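Local coordinates for protein histidinol-phosphatase (Bordetella pertussis, PDB 3FVV) that probably dephosphorylates L-histidinol phosphate to L-histidinol in histidine biosynthesis, as a magnesium-dependent phosphatase of the HAD superfamily, at residues Tyr22-Phe27 / Asn118-Ala123; Gln60-Met65 / Gly148-Thr153; Pro91-Gln96 / Ala126-Val131. One frame throughout, in Å; residues are numbered along the deposited sequence.

Overall arrangement
Each contact joins two parts of the HAD phosphatase chain that are separated in sequence, two of them through helix 119-128 and one through strand 150-151. Contact 1 is buried and aromatic, an indole against two side chains of helix 119-128, with one water at its edge. Contact 3 uses the far end of that same helix; it is partly buried, purely apolar and looser. Contact 2 lies at the surface, where a single methyl pair is flanked by two bridging waters and a glutamate. Contacts 1 and 2 touch through Met65, whose SD lies 4.0 Å from Ala25 CB. Contacts 2 and 3 stand on opposite sides of the chain's centre, their own centres about 26 Å apart.

Contact 1. Residues Tyr22-Phe27 / Asn118-Ala123; sequences YQWADF and NSFVTA
Trp24 lays one face of its indole against Val121, and this is where the contact is tight. The CG2 methyl sits 3.6 Å from the centroid of the five-membered ring, 22° off the normal: a CH-pi contact shifted toward the rim. Its nearest ring atoms are on the pyrrole side, with Val121 CG2 lying 3.4 Å from Trp24 CD1. Trp24 carries CG anti to the backbone N (chi1 172°), which sends the indole off helix 20-30 toward helix 119-128, while Val121 turns CG2 to the side of its own backbone N.

Phe120 makes a slacker touch at the benzo end. Trp24 CZ2 comes to the edge of the phenyl ring, near its plane, at 4.0 Å from Phe120 CE2, and the two side chains cross at roughly a right angle. On the looser side a single water bridges the two segments. It lies at the indole edge, in the ring plane, and accepts a weak bond from Trp24 NE1 and one of 2.9 Å from Asn118 ND2. The other end of that amide caps helix 119-128: Asn118 OD1 accepts from Val121 N, which stands above the carbonyl plane.

Helices 20-30, 37-53, 58-70 and 74-89, inserted after strand 5-9, are consistent with the cap of SerB-type phosphatases, which this contact joins to core helix 119-128. Around it, His81 meets the rings of both Trp24 and Phe120, and Phe84 meets Trp24 edge-to-face, both from helix 74-89; Leu69 of helix 58-70 touches Phe120, and strand 133-142 backs Ser119 and Thr122.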
loop_
_atom_site.group_PDB
_atom_site.type_symbol
_atom_site.label_atom_id
_atom_site.label_comp_id
_atom_site.label_asym_id
_atom_site.label_seq_id
_atom_site.Cartn_x
_atom_site.Cartn_y
_atom_site.Cartn_z
ATOM N N TYR A 22 -2.966 7.067 6.601
ATOM C CA TYR A 22 -3.335 7.861 7.780
ATOM C C TYR A 22 -2.170 8.739 8.273
ATOM O O TYR A 22 -2.345 9.936 8.505
ATOM C CB TYR A 22 -3.843 6.968 8.900
ATOM C CG TYR A 22 -4.254 7.833 10.079
ATOM C CD1 TYR A 22 -5.478 8.509 10.076
ATOM C CD2 TYR A 22 -3.365 8.085 11.114
ATOM C CE1 TYR A 22 -5.845 9.381 11.129
ATOM C CE2 TYR A 22 -3.707 8.931 12.174
ATOM C CZ TYR A 22 -4.947 9.586 12.180
ATOM O OH TYR A 22 -5.266 10.447 13.217
ATOM N N GLN A 23 -0.961 8.189 8.352
ATOM C CA GLN A 23 0.198 8.984 8.854
ATOM C C GLN A 23 0.483 10.178 7.910
ATOM O O GLN A 23 0.781 11.290 8.350
ATOM C CB GLN A 23 1.428 8.121 9.022
ATOM C CG GLN A 23 1.261 7.067 10.051
ATOM C CD GLN A 23 1.063 7.688 11.426
ATOM O OE1 GLN A 23 1.598 8.770 11.732
ATOM N NE2 GLN A 23 0.320 7.008 12.249
ATOM N N TRP A 24 0.323 9.968 6.619
ATOM C CA TRP A 24 0.456 11.086 5.701
ATOM C C TRP A 24 -0.603 12.171 5.913
ATOM O O TRP A 24 -0.229 13.353 5.932
ATOM C CB TRP A 24 0.462 10.562 4.269
ATOM C CG TRP A 24 0.401 11.555 3.138
ATOM C CD1 TRP A 24 -0.651 11.682 2.296
ATOM C CD2 TRP A 24 1.353 12.595 2.750
ATOM N NE1 TRP A 24 -0.393 12.658 1.368
ATOM C CE2 TRP A 24 0.814 13.245 1.624
ATOM C CE3 TRP A 24 2.591 12.986 3.199
ATOM C CZ2 TRP A 24 1.479 14.254 0.934
ATOM C CZ3 TRP A 24 3.258 13.992 2.521
ATOM C CH2 TRP A 24 2.704 14.607 1.384
ATOM N N ALA A 25 -1.886 11.792 6.056
ATOM C CA ALA A 25 -2.953 12.746 6.375
ATOM C C ALA A 25 -2.655 13.474 7.655
ATOM O O ALA A 25 -2.778 14.722 7.777
ATOM C CB ALA A 25 -4.302 12.013 6.516
ATOM N N ASP A 26 -2.239 12.698 8.646
ATOM C CA ASP A 26 -1.961 13.255 9.940
ATOM C C ASP A 26 -0.738 14.153 9.887
ATOM O O ASP A 26 -0.687 15.172 10.570
ATOM C CB ASP A 26 -1.729 12.145 10.969
ATOM C CG ASP A 26 -1.599 12.696 12.361
ATOM O OD1 ASP A 26 -2.516 13.413 12.790
ATOM O OD2 ASP A 26 -0.575 12.446 12.988
ATOM N N PHE A 27 0.240 13.783 9.067
ATOM C CA PHE A 27 1.438 14.590 8.883
ATOM C C PHE A 27 1.087 15.949 8.265
ATOM O O PHE A 27 1.560 16.998 8.719
ATOM C CB PHE A 27 2.456 13.837 8.040
ATOM C CG PHE A 27 3.545 14.705 7.477
ATOM C CD1 PHE A 27 4.728 14.883 8.177
ATOM C CD2 PHE A 27 3.416 15.303 6.251
ATOM C CE1 PHE A 27 5.716 15.642 7.691
ATOM C CE2 PHE A 27 4.422 16.083 5.768
ATOM C CZ PHE A 27 5.567 16.253 6.484
ATOM N N ASN A 118 -2.103 5.512 -2.035
ATOM C CA ASN A 118 -1.881 6.053 -3.378
ATOM C C ASN A 118 -0.409 6.152 -3.795
ATOM O O ASN A 118 0.497 6.369 -2.934
ATOM C CB ASN A 118 -2.647 7.378 -3.558
ATOM C CG ASN A 118 -1.973 8.572 -2.908
ATOM O OD1 ASN A 118 -1.009 9.097 -3.465
ATOM N ND2 ASN A 118 -2.546 9.081 -1.804
ATOM N N SER A 119 -0.184 5.958 -5.108
ATOM C CA SER A 119 1.143 5.920 -5.676
ATOM C C SER A 119 2.003 7.206 -5.482
ATOM O O SER A 119 3.209 7.113 -5.406
ATOM C CB SER A 119 1.118 5.506 -7.159
ATOM O OG SER A 119 0.377 6.443 -7.915
ATOM N N PHE A 120 1.406 8.384 -5.314
ATOM C CA PHE A 120 2.190 9.529 -4.932
ATOM C C PHE A 120 2.853 9.316 -3.554
ATOM O O PHE A 120 4.026 9.600 -3.354
ATOM C CB PHE A 120 1.380 10.850 -4.901
ATOM C CG PHE A 120 2.204 11.998 -4.407
ATOM C CD1 PHE A 120 3.131 12.602 -5.237
ATOM C CD2 PHE A 120 2.175 12.373 -3.083
ATOM C CE1 PHE A 120 3.963 13.628 -4.763
ATOM C CE2 PHE A 120 3.024 13.386 -2.617
ATOM C CZ PHE A 120 3.892 13.990 -3.464
ATOM N N VAL A 121 2.077 8.838 -2.615
ATOM C CA VAL A 121 2.558 8.569 -1.268
ATOM C C VAL A 121 3.494 7.377 -1.212
ATOM O O VAL A 121 4.435 7.406 -0.463
ATOM C CB VAL A 121 1.347 8.398 -0.260
ATOM C CG1 VAL A 121 1.824 7.897 1.125
ATOM C CG2 VAL A 121 0.583 9.726 -0.150
ATOM N N THR A 122 3.300 6.362 -2.038
ATOM C CA THR A 122 4.056 5.119 -1.876
ATOM C C THR A 122 5.206 4.881 -2.837
ATOM O O THR A 122 6.008 4.021 -2.592
ATOM C CB THR A 122 3.121 3.890 -1.923
ATOM O OG1 THR A 122 2.250 3.982 -3.060
ATOM C CG2 THR A 122 2.260 3.825 -0.624
ATOM N N ALA A 123 5.263 5.607 -3.941
ATOM C CA ALA A 123 6.393 5.449 -4.894
ATOM C C ALA A 123 7.772 5.519 -4.234
ATOM O O ALA A 123 8.585 4.623 -4.425
ATOM C CB ALA A 123 6.257 6.404 -6.098
HETATM O O HOH W 1 -2.835 11.429 -0.104
#

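Contact 2. Residues Gln60-Met65 / Gly148-Thr153; sequences QAAEFM and GRIEGT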
loop_
_atom_site.group_PDB
_atom_site.type_symbol
_atom_site.label_atom_id
_atom_site.label_comp_id
_atom_site.label_asym_id
_atom_site.label_seq_id
_atom_site.Cartn_x
_atom_site.Cartn_y
_atom_site.Cartn_z
ATOM N N GLN A 60 -14.875 6.495 -1.460
ATOM C CA GLN A 60 -15.041 7.816 -0.888
ATOM C C GLN A 60 -13.924 8.059 0.078
ATOM O O GLN A 60 -13.423 9.164 0.174
ATOM C CB GLN A 60 -16.369 7.945 -0.136
ATOM C CG GLN A 60 -17.578 8.197 -1.030
ATOM C CD GLN A 60 -18.876 8.150 -0.242
ATOM O OE1 GLN A 60 -19.162 7.185 0.476
ATOM N NE2 GLN A 60 -19.656 9.213 -0.361
ATOM N N ALA A 61 -13.524 7.028 0.810
ATOM C CA ALA A 61 -12.417 7.220 1.733
ATOM C C ALA A 61 -11.182 7.542 0.859
ATOM O O ALA A 61 -10.439 8.513 1.101
ATOM C CB ALA A 61 -12.209 5.958 2.676
ATOM N N ALA A 62 -10.993 6.758 -0.207
ATOM C CA ALA A 62 -9.796 6.961 -1.074
ATOM C C ALA A 62 -9.855 8.364 -1.627
ATOM O O ALA A 62 -8.852 9.091 -1.600
ATOM C CB ALA A 62 -9.710 5.916 -2.203
ATOM N N GLU A 63 -11.045 8.789 -2.059
ATOM C CA GLU A 63 -11.184 10.166 -2.560
ATOM C C GLU A 63 -10.816 11.256 -1.587
ATOM O O GLU A 63 -10.099 12.183 -1.965
ATOM C CB GLU A 63 -12.589 10.415 -3.079
ATOM C CG GLU A 63 -12.670 9.941 -4.521
ATOM C CD GLU A 63 -14.068 9.609 -4.959
ATOM O OE1 GLU A 63 -15.055 10.059 -4.299
ATOM O OE2 GLU A 63 -14.156 8.907 -5.987
ATOM N N PHE A 64 -11.281 11.165 -0.339
ATOM C CA PHE A 64 -10.890 12.169 0.700
ATOM C C PHE A 64 -9.345 12.300 0.796
ATOM O O PHE A 64 -8.786 13.390 0.909
ATOM C CB PHE A 64 -11.451 11.780 2.057
ATOM C CG PHE A 64 -10.907 12.608 3.180
ATOM C CD1 PHE A 64 -11.579 13.727 3.613
ATOM C CD2 PHE A 64 -9.695 12.275 3.785
ATOM C CE1 PHE A 64 -11.037 14.537 4.650
ATOM C CE2 PHE A 64 -9.159 13.068 4.780
ATOM C CZ PHE A 64 -9.836 14.198 5.210
ATOM N N MET A 65 -8.679 11.162 0.811
ATOM C CA MET A 65 -7.212 11.103 0.820
ATOM C C MET A 65 -6.574 11.790 -0.399
ATOM O O MET A 65 -5.623 12.540 -0.266
ATOM C CB MET A 65 -6.737 9.630 0.966
ATOM C CG MET A 65 -7.079 8.960 2.333
ATOM S SD MET A 65 -6.409 9.925 3.774
ATOM C CE MET A 65 -6.341 8.653 5.009
ATOM N N GLY A 148 -8.024 14.883 -7.266
ATOM C CA GLY A 148 -8.897 14.300 -6.238
ATOM C C GLY A 148 -9.648 13.025 -6.613
ATOM O O GLY A 148 -10.285 12.381 -5.736
ATOM N N ARG A 149 -9.541 12.611 -7.890
ATOM C CA ARG A 149 -10.172 11.408 -8.387
ATOM C C ARG A 149 -9.183 10.255 -8.586
ATOM O O ARG A 149 -7.966 10.460 -8.793
ATOM C CB ARG A 149 -10.887 11.716 -9.710
ATOM C CG ARG A 149 -11.850 12.928 -9.631
ATOM C CD ARG A 149 -12.825 12.925 -10.793
ATOM N NE ARG A 149 -12.123 12.803 -12.079
ATOM C CZ ARG A 149 -12.738 12.733 -13.262
ATOM N NH1 ARG A 149 -14.048 12.840 -13.337
ATOM N NH2 ARG A 149 -12.037 12.625 -14.384
ATOM N N ILE A 150 -9.694 9.031 -8.526
ATOM C CA ILE A 150 -8.900 7.808 -8.785
ATOM C C ILE A 150 -8.789 7.553 -10.272
ATOM O O ILE A 150 -9.769 7.667 -10.976
ATOM C CB ILE A 150 -9.563 6.569 -8.173
ATOM C CG1 ILE A 150 -9.579 6.709 -6.654
ATOM C CG2 ILE A 150 -8.796 5.288 -8.531
ATOM C CD1 ILE A 150 -10.429 5.680 -5.951
ATOM N N GLU A 151 -7.589 7.220 -10.736
ATOM C CA GLU A 151 -7.353 6.853 -12.099
ATOM C C GLU A 151 -7.323 5.342 -12.183
ATOM O O GLU A 151 -6.430 4.672 -11.619
ATOM C CB GLU A 151 -6.030 7.513 -12.530
ATOM C CG GLU A 151 -5.453 7.154 -13.863
ATOM C CD GLU A 151 -6.080 7.960 -14.940
ATOM O OE1 GLU A 151 -5.971 9.210 -14.902
ATOM O OE2 GLU A 151 -6.666 7.328 -15.855
ATOM N N GLY A 152 -8.320 4.770 -12.850
ATOM C CA GLY A 152 -8.354 3.326 -13.105
ATOM C C GLY A 152 -8.831 2.535 -11.892
ATOM O O GLY A 152 -9.685 3.003 -11.151
ATOM N N THR A 153 -8.379 1.290 -11.757
ATOM C CA THR A 153 -8.909 0.418 -10.735
ATOM C C THR A 153 -8.077 0.617 -9.456
ATOM O O THR A 153 -6.857 0.616 -9.521
ATOM C CB THR A 153 -8.803 -1.049 -11.151
ATOM O OG1 THR A 153 -9.525 -1.243 -12.362
ATOM C CG2 THR A 153 -9.365 -1.986 -10.078
HETATM O O HOH W 2 -11.310 13.941 -3.801
HETATM O O HOH W 3 -12.417 8.772 -8.130
#
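Ala62 and Ile150 meet methyl to methyl, CB against CD1 at 3.8 Å. The alanine CB points from helix 58-70 toward the facing segment. Ile150 instead leaves its backbone at an angle and has to reach: chi1 of -65° sets CG1 beside the backbone N and anti to the carbonyl carbon, and the extended second torsion carries CD1 out to the helix.

Glu63 is directed differently. Its side chain runs along the flank of the contact, so that the aliphatic part, not the acid, passes the turn, with CG 3.6 Å from Gly148 O. Beyond CG the chain stretches on to a water that donates to Glu63 OE2 and accepts from Ile150 N, each bond 2.8 Å long. A second water ties the two backbones, donating to Glu63 O at 2.8 Å and to Gly148 O at 2.7 Å. Polar groups at this surface are thus joined by solvent bridges. Glu59 OE2 lies close to Glu63 OE2, which might raise the proton affinity of one acid or the other. Gly148 takes a positive phi (92°) as the chain turns its corner.

After the corner, strand 150-151 runs antiparallel to strand 133-142, with Ile150 touching Thr137. On the helix, Phe64 packs on helix 37-53 and Met65 on Ala25 of helix 20-30, so the contact joins the helical bundle to an antiparallel extension of the sheet.

Contact 3. Residues Pro91-Gln96 / Ala126-Val131; sequences PSLTVQ and ARAFGV
Ala126 O, in the last turn of helix 119-128 just before Ala128 and Phe129, is gripped by two backbone N-H groups: Val131 N at 3.0 Å and, weakly, Phe129 N at 3.1 Å. The Val131 N bond, the bond from Gly130 N to Arg127 O, also 3.0 Å, and the positive phi of Gly130 define a Schellman motif that ends the helix. In the HAD fold this helix connects strand 110-115 to strand 133-142, its parallel neighbour in the central sheet, a beta-alpha-beta crossover.

The facing segment links helix 74-89 to helix 95-106. Thr94 is the N-cap of the latter, its OG1 accepting from Ala97 N. Just before it, Leu93 points its side chain at the helix end. Its first torsion of -106° is away from the staggered positions and places one branch by the alanine and the branch point by the phenyl ring. The packing is loose and wholly apolar. Phe129 also packs on Ala97, Val98 and Val101, so its ring bridges the helix end and helix 95-106, while Leu16 lies against Leu93. The closest approaches are Leu93 CD2 to Ala128 CB, 4.4 Å, and Leu93 CG to Phe129 CZ, met obliquely at the same distance.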
loop_
_atom_site.group_PDB
_atom_site.type_symbol
_atom_site.label_atom_id
_atom_site.label_comp_id
_atom_site.label_asym_id
_atom_site.label_seq_id
_atom_site.Cartn_x
_atom_site.Cartn_y
_atom_site.Cartn_z
ATOM N N PRO A 91 12.332 6.172 9.740
ATOM C CA PRO A 91 12.656 5.587 11.028
ATOM C C PRO A 91 11.773 4.404 11.409
ATOM O O PRO A 91 12.016 3.820 12.434
ATOM C CB PRO A 91 12.398 6.718 12.022
ATOM C CG PRO A 91 12.402 7.988 11.195
ATOM C CD PRO A 91 11.853 7.564 9.856
ATOM N N SER A 92 10.717 4.099 10.666
ATOM C CA SER A 92 9.921 2.934 10.962
ATOM C C SER A 92 10.354 1.723 10.125
ATOM O O SER A 92 9.725 0.677 10.196
ATOM C CB SER A 92 8.440 3.264 10.657
ATOM O OG SER A 92 8.161 3.166 9.250
ATOM N N LEU A 93 11.356 1.906 9.247
ATOM C CA LEU A 93 11.894 0.822 8.492
ATOM C C LEU A 93 12.654 -0.127 9.423
ATOM O O LEU A 93 13.493 0.322 10.198
ATOM C CB LEU A 93 12.842 1.335 7.428
ATOM C CG LEU A 93 12.318 1.306 6.013
ATOM C CD1 LEU A 93 11.032 2.035 5.915
ATOM C CD2 LEU A 93 13.409 1.900 5.125
ATOM N N THR A 94 12.341 -1.415 9.394
ATOM C CA THR A 94 13.029 -2.397 10.265
ATOM C C THR A 94 13.841 -3.324 9.378
ATOM O O THR A 94 13.466 -3.585 8.206
ATOM C CB THR A 94 12.072 -3.269 11.018
ATOM O OG1 THR A 94 11.228 -4.035 10.093
ATOM C CG2 THR A 94 11.220 -2.419 11.984
ATOM N N VAL A 95 14.916 -3.839 9.950
ATOM C CA VAL A 95 15.749 -4.799 9.288
ATOM C C VAL A 95 14.963 -6.056 8.888
ATOM O O VAL A 95 15.211 -6.584 7.794
ATOM C CB VAL A 95 17.065 -5.145 10.086
ATOM C CG1 VAL A 95 16.757 -5.972 11.285
ATOM C CG2 VAL A 95 18.049 -5.884 9.140
ATOM N N GLN A 96 14.021 -6.508 9.714
ATOM C CA GLN A 96 13.164 -7.631 9.351
ATOM C C GLN A 96 12.367 -7.395 8.067
ATOM O O GLN A 96 12.315 -8.269 7.234
ATOM C CB GLN A 96 12.167 -8.047 10.462
ATOM C CG GLN A 96 12.817 -8.771 11.620
ATOM C CD GLN A 96 13.796 -7.880 12.325
ATOM O OE1 GLN A 96 13.439 -6.729 12.666
ATOM N NE2 GLN A 96 15.070 -8.356 12.486
ATOM N N ALA A 126 8.417 2.254 -2.116
ATOM C CA ALA A 126 8.891 1.125 -2.923
ATOM C C ALA A 126 10.357 1.256 -3.245
ATOM O O ALA A 126 11.154 0.280 -3.108
ATOM C CB ALA A 126 8.078 0.943 -4.165
ATOM N N ARG A 127 10.752 2.436 -3.688
ATOM C CA ARG A 127 12.159 2.700 -3.906
ATOM C C ARG A 127 13.021 2.491 -2.638
ATOM O O ARG A 127 14.156 1.971 -2.723
ATOM C CB ARG A 127 12.324 4.128 -4.416
ATOM C CG ARG A 127 13.747 4.609 -4.590
ATOM C CD ARG A 127 13.674 6.028 -5.062
ATOM N NE ARG A 127 14.910 6.777 -4.906
ATOM C CZ ARG A 127 15.747 7.108 -5.893
ATOM N NH1 ARG A 127 15.534 6.716 -7.166
ATOM N NH2 ARG A 127 16.812 7.838 -5.603
ATOM N N ALA A 128 12.529 2.894 -1.474
ATOM C CA ALA A 128 13.316 2.677 -0.238
ATOM C C ALA A 128 13.594 1.201 0.039
ATOM O O ALA A 128 14.589 0.870 0.679
ATOM C CB ALA A 128 12.655 3.342 0.987
ATOM N N PHE A 129 12.746 0.314 -0.484
ATOM C CA PHE A 129 12.951 -1.114 -0.313
ATOM C C PHE A 129 13.728 -1.759 -1.447
ATOM O O PHE A 129 13.964 -2.941 -1.403
ATOM C CB PHE A 129 11.596 -1.791 -0.163
ATOM C CG PHE A 129 11.038 -1.741 1.232
ATOM C CD1 PHE A 129 11.510 -2.587 2.189
ATOM C CD2 PHE A 129 10.044 -0.830 1.579
ATOM C CE1 PHE A 129 10.987 -2.542 3.478
ATOM C CE2 PHE A 129 9.532 -0.758 2.841
ATOM C CZ PHE A 129 9.985 -1.634 3.802
ATOM N N GLY A 130 14.098 -0.984 -2.475
ATOM C CA GLY A 130 14.719 -1.544 -3.679
ATOM C C GLY A 130 13.764 -2.240 -4.624
ATOM O O GLY A 130 14.172 -3.050 -5.434
ATOM N N VAL A 131 12.475 -1.989 -4.467
ATOM C CA VAL A 131 11.467 -2.668 -5.224
ATOM C C VAL A 131 11.174 -1.747 -6.405
ATOM O O VAL A 131 10.931 -0.545 -6.208
ATOM C CB VAL A 131 10.220 -2.908 -4.365
ATOM C CG1 VAL A 131 9.038 -3.306 -5.274
ATOM C CG2 VAL A 131 10.525 -4.009 -3.299
#